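Side-chain contact in glutaryl-CoA dehydrogenase (Mycobacterium smegmatis, PDB 3SF6), which belongs to the acyl-CoA dehydrogenase family of flavoproteins and carries dihydroflavine-adenine dinucleotide in a four-chain assembly: residues 352-357 with 367-372. Residues are numbered along the deposited sequence; the frame is centred on the assembly and turned at random.
Sequences TARTVL and PVMRHA. With FDA (dihydroflavine-adenine dinucleotide), chain B.
Val-368 carries most of the apolar contact, its two methyls meeting different residues of helix 332-357. CG1 lies 3.6 Å from Arg-354 CB. The same Val-368 CG1 is 3.5 Å from the backbone N of Arg-354, so it rests against the helix backbone as well as a side chain; Ala-353 CB is a looser neighbour of this methyl. The other methyl, CG2, meets Leu-357 CD1 tip to tip at 3.8 Å. The valine torsion accounts for this division: CG1 stands anti to the backbone N (chi1 178°), leaving CG2 anti to the carbonyl carbon and directed at the leucine.

A second apolar patch pairs Arg-354 with Met-369, whose side chains run alongside each other in the same direction. The methylene CG of Arg-354 is 3.7 Å from Met-369 SD, so the arginine contributes its aliphatic stem here. Bends at chi2 and chi3 carry its guanidinium on to the second subunit, where NE forms a salt bridge with Glu-376 and NH2 a hydrogen bond with Thr-380 of that chain.

No hydrogen bond joins the two segments; among the polar bonds beside the contact, the carbonyl O of Thr-355 accepts a 2.7 Å hydrogen bond from O3B of dihydroflavine-adenine dinucleotide, while Thr-355 OG1 donates in the carbonyl plane to a lone pair of Thr-352 O.

The axes of the short helical segments approach to 9.7 Å at 161°, a nearly antiparallel pairing of consecutive helices, 332-357 and 368-380, joined by the loop 358-366. It belongs to the C-terminal helical domain of the acyl-CoA dehydrogenase fold, beside a subunit interface and the adenosine ribose of dihydroflavine-adenine dinucleotide.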
loop_
_atom_site.group_PDB
_atom_site.type_symbol
_atom_site.label_atom_id
_atom_site.label_comp_id
_atom_site.label_asym_id
_atom_site.label_seq_id
_atom_site.Cartn_x
_atom_site.Cartn_y
_atom_site.Cartn_z
ATOM N N THR A 352 12.532 -0.107 3.370
ATOM C CA THR A 352 12.404 -1.571 3.320
ATOM C C THR A 352 13.769 -2.216 3.532
ATOM O O THR A 352 13.907 -3.214 4.242
ATOM C CB THR A 352 11.756 -2.012 2.026
ATOM O OG1 THR A 352 10.412 -1.475 2.003
ATOM C CG2 THR A 352 11.680 -3.531 1.967
ATOM N N ALA A 353 14.782 -1.642 2.902
ATOM C CA ALA A 353 16.139 -2.166 3.028
ATOM C C ALA A 353 16.581 -2.151 4.492
ATOM O O ALA A 353 17.201 -3.078 4.991
ATOM C CB ALA A 353 17.101 -1.289 2.182
ATOM N N ARG A 354 16.262 -1.075 5.201
ATOM C CA ARG A 354 16.672 -0.971 6.607
ATOM C C ARG A 354 16.098 -2.167 7.411
ATOM O O ARG A 354 16.774 -2.763 8.272
ATOM C CB ARG A 354 16.201 0.347 7.188
ATOM C CG ARG A 354 17.011 0.871 8.378
ATOM C CD ARG A 354 16.930 0.053 9.634
ATOM N NE ARG A 354 15.558 -0.102 10.085
ATOM C CZ ARG A 354 15.112 -1.018 10.939
ATOM N NH1 ARG A 354 13.814 -1.016 11.243
ATOM N NH2 ARG A 354 15.911 -1.944 11.471
ATOM N N THR A 355 14.873 -2.571 7.106
ATOM C CA THR A 355 14.256 -3.680 7.849
ATOM C C THR A 355 15.000 -5.008 7.659
ATOM O O THR A 355 15.054 -5.837 8.568
ATOM C CB THR A 355 12.758 -3.856 7.542
ATOM O OG1 THR A 355 12.576 -4.387 6.214
ATOM C CG2 THR A 355 11.977 -2.552 7.688
ATOM N N VAL A 356 15.588 -5.189 6.480
ATOM C CA VAL A 356 16.322 -6.392 6.132
ATOM C C VAL A 356 17.602 -6.473 6.976
ATOM O O VAL A 356 18.048 -7.567 7.316
ATOM C CB VAL A 356 16.641 -6.421 4.621
ATOM C CG1 VAL A 356 17.562 -7.626 4.230
ATOM C CG2 VAL A 356 15.344 -6.494 3.769
ATOM N N LEU A 357 18.171 -5.312 7.317
ATOM C CA LEU A 357 19.408 -5.276 8.125
ATOM C C LEU A 357 19.198 -5.501 9.602
ATOM O O LEU A 357 20.176 -5.682 10.344
ATOM C CB LEU A 357 20.152 -3.955 7.935
ATOM C CG LEU A 357 20.407 -3.500 6.518
ATOM C CD1 LEU A 357 21.216 -2.171 6.489
ATOM C CD2 LEU A 357 20.995 -4.545 5.623
ATOM N N PRO A 367 24.718 2.544 5.098
ATOM C CA PRO A 367 24.294 3.856 4.608
ATOM C C PRO A 367 22.787 4.100 4.594
ATOM O O PRO A 367 22.336 5.183 4.202
ATOM C CB PRO A 367 24.872 3.854 3.183
ATOM C CG PRO A 367 24.743 2.451 2.760
ATOM C CD PRO A 367 25.148 1.675 3.968
ATOM N N VAL A 368 22.000 3.077 4.956
ATOM C CA VAL A 368 20.563 3.074 4.696
ATOM C C VAL A 368 19.769 4.166 5.446
ATOM O O VAL A 368 18.923 4.832 4.850
ATOM C CB VAL A 368 19.990 1.650 4.913
ATOM C CG1 VAL A 368 18.477 1.628 4.704
ATOM C CG2 VAL A 368 20.718 0.654 3.927
ATOM N N MET A 369 20.034 4.335 6.750
ATOM C CA MET A 369 19.320 5.345 7.496
ATOM C C MET A 369 19.675 6.744 6.983
ATOM O O MET A 369 18.791 7.620 6.939
ATOM C CB MET A 369 19.550 5.243 9.012
ATOM C CG MET A 369 18.758 4.121 9.622
ATOM S SD MET A 369 16.993 4.369 9.558
ATOM C CE MET A 369 16.740 5.983 10.430
ATOM N N ARG A 370 20.939 6.968 6.629
ATOM C CA ARG A 370 21.343 8.284 6.065
ATOM C C ARG A 370 20.565 8.556 4.769
ATOM O O ARG A 370 20.002 9.635 4.586
ATOM C CB ARG A 370 22.848 8.300 5.820
ATOM C CG ARG A 370 23.335 9.573 5.142
ATOM C CD ARG A 370 24.837 9.733 5.213
ATOM N NE ARG A 370 25.541 8.518 4.822
ATOM C CZ ARG A 370 25.716 8.134 3.555
ATOM N NH1 ARG A 370 26.345 6.991 3.293
ATOM N NH2 ARG A 370 25.286 8.883 2.523
ATOM N N HIS A 371 20.555 7.577 3.872
ATOM C CA HIS A 371 19.783 7.694 2.647
ATOM C C HIS A 371 18.294 7.946 2.907
ATOM O O HIS A 371 17.716 8.862 2.304
ATOM C CB HIS A 371 19.931 6.488 1.733
ATOM C CG HIS A 371 21.232 6.424 1.017
ATOM N ND1 HIS A 371 21.745 7.464 0.258
ATOM C CD2 HIS A 371 22.113 5.405 0.921
ATOM C CE1 HIS A 371 22.891 7.073 -0.277
ATOM N NE2 HIS A 371 23.137 5.825 0.101
ATOM N N ALA A 372 17.681 7.177 3.800
ATOM C CA ALA A 372 16.254 7.316 4.075
ATOM C C ALA A 372 15.960 8.718 4.645
ATOM O O ALA A 372 15.015 9.369 4.214
ATOM C CB ALA A 372 15.775 6.219 5.042
HETATM P PA FDA B . 18.076 -10.883 12.374
HETATM O O1A FDA B . 17.409 -11.900 13.197
HETATM O O2A FDA B . 19.425 -11.106 11.828
HETATM O O5B FDA B . 17.032 -10.645 11.172
HETATM C C5B FDA B . 17.430 -9.869 10.021
HETATM C C4B FDA B . 16.238 -9.701 9.085
HETATM O O4B FDA B . 15.896 -11.027 8.607
HETATM C C3B FDA B . 14.990 -9.158 9.748
HETATM O O3B FDA B . 14.240 -8.376 8.791
HETATM C C2B FDA B . 14.235 -10.432 10.106
HETATM O O2B FDA B . 12.836 -10.174 10.326
HETATM C C1B FDA B . 14.541 -11.355 8.919
HETATM N N9A FDA B . 14.423 -12.772 9.291
HETATM C C8A FDA B . 15.159 -13.428 10.240
HETATM N N7A FDA B . 14.738 -14.697 10.338
HETATM C C5A FDA B . 13.706 -14.843 9.446
HETATM C C6A FDA B . 12.861 -15.888 9.095
HETATM N N6A FDA B . 12.960 -17.114 9.664
HETATM N N1A FDA B . 11.935 -15.659 8.133
HETATM C C2A FDA B . 11.796 -14.459 7.568
HETATM N N3A FDA B . 12.570 -13.437 7.878
HETATM C C4A FDA B . 13.523 -13.610 8.819
HETATM N N1 FDA B . 18.037 -7.368 22.496
HETATM C C2 FDA B . 18.203 -7.738 23.796
HETATM O O2 FDA B . 18.447 -8.940 24.064
HETATM N N3 FDA B . 18.075 -6.817 24.775
HETATM C C4 FDA B . 17.840 -5.518 24.549
HETATM O O4 FDA B . 17.791 -4.673 25.483
HETATM C C4X FDA B . 17.642 -5.120 23.210
HETATM N N5 FDA B . 17.455 -3.819 22.893
HETATM C C5X FDA B . 17.631 -3.392 21.592
HETATM C C6 FDA B . 17.770 -2.042 21.291
HETATM C C7 FDA B . 17.915 -1.584 19.996
HETATM C C7M FDA B . 18.155 -0.095 19.721
HETATM C C8 FDA B . 17.885 -2.517 18.967
HETATM C C8M FDA B . 18.034 -1.998 17.531
HETATM C C9 FDA B . 17.756 -3.862 19.232
HETATM C C9A FDA B . 17.625 -4.317 20.561
HETATM N N10 FDA B . 17.571 -5.681 20.863
HETATM C C10 FDA B . 17.770 -6.072 22.205
HETATM C "C1'" FDA B . 17.915 -6.674 19.836
HETATM C "C2'" FDA B . 16.650 -7.012 19.034
HETATM O "O2'" FDA B . 15.789 -7.895 19.785
HETATM C "C3'" FDA B . 17.071 -7.687 17.738
HETATM O "O3'" FDA B . 17.601 -6.672 16.887
HETATM C "C4'" FDA B . 15.907 -8.366 17.012
HETATM O "O4'" FDA B . 15.499 -9.559 17.711
HETATM C "C5'" FDA B . 16.244 -8.720 15.563
HETATM O "O5'" FDA B . 17.431 -9.522 15.541
HETATM P P FDA B . 18.600 -9.111 14.539
HETATM O O1P FDA B . 18.786 -7.653 14.589
HETATM O O2P FDA B . 19.760 -9.987 14.818
HETATM O O3P FDA B . 18.019 -9.432 13.071
#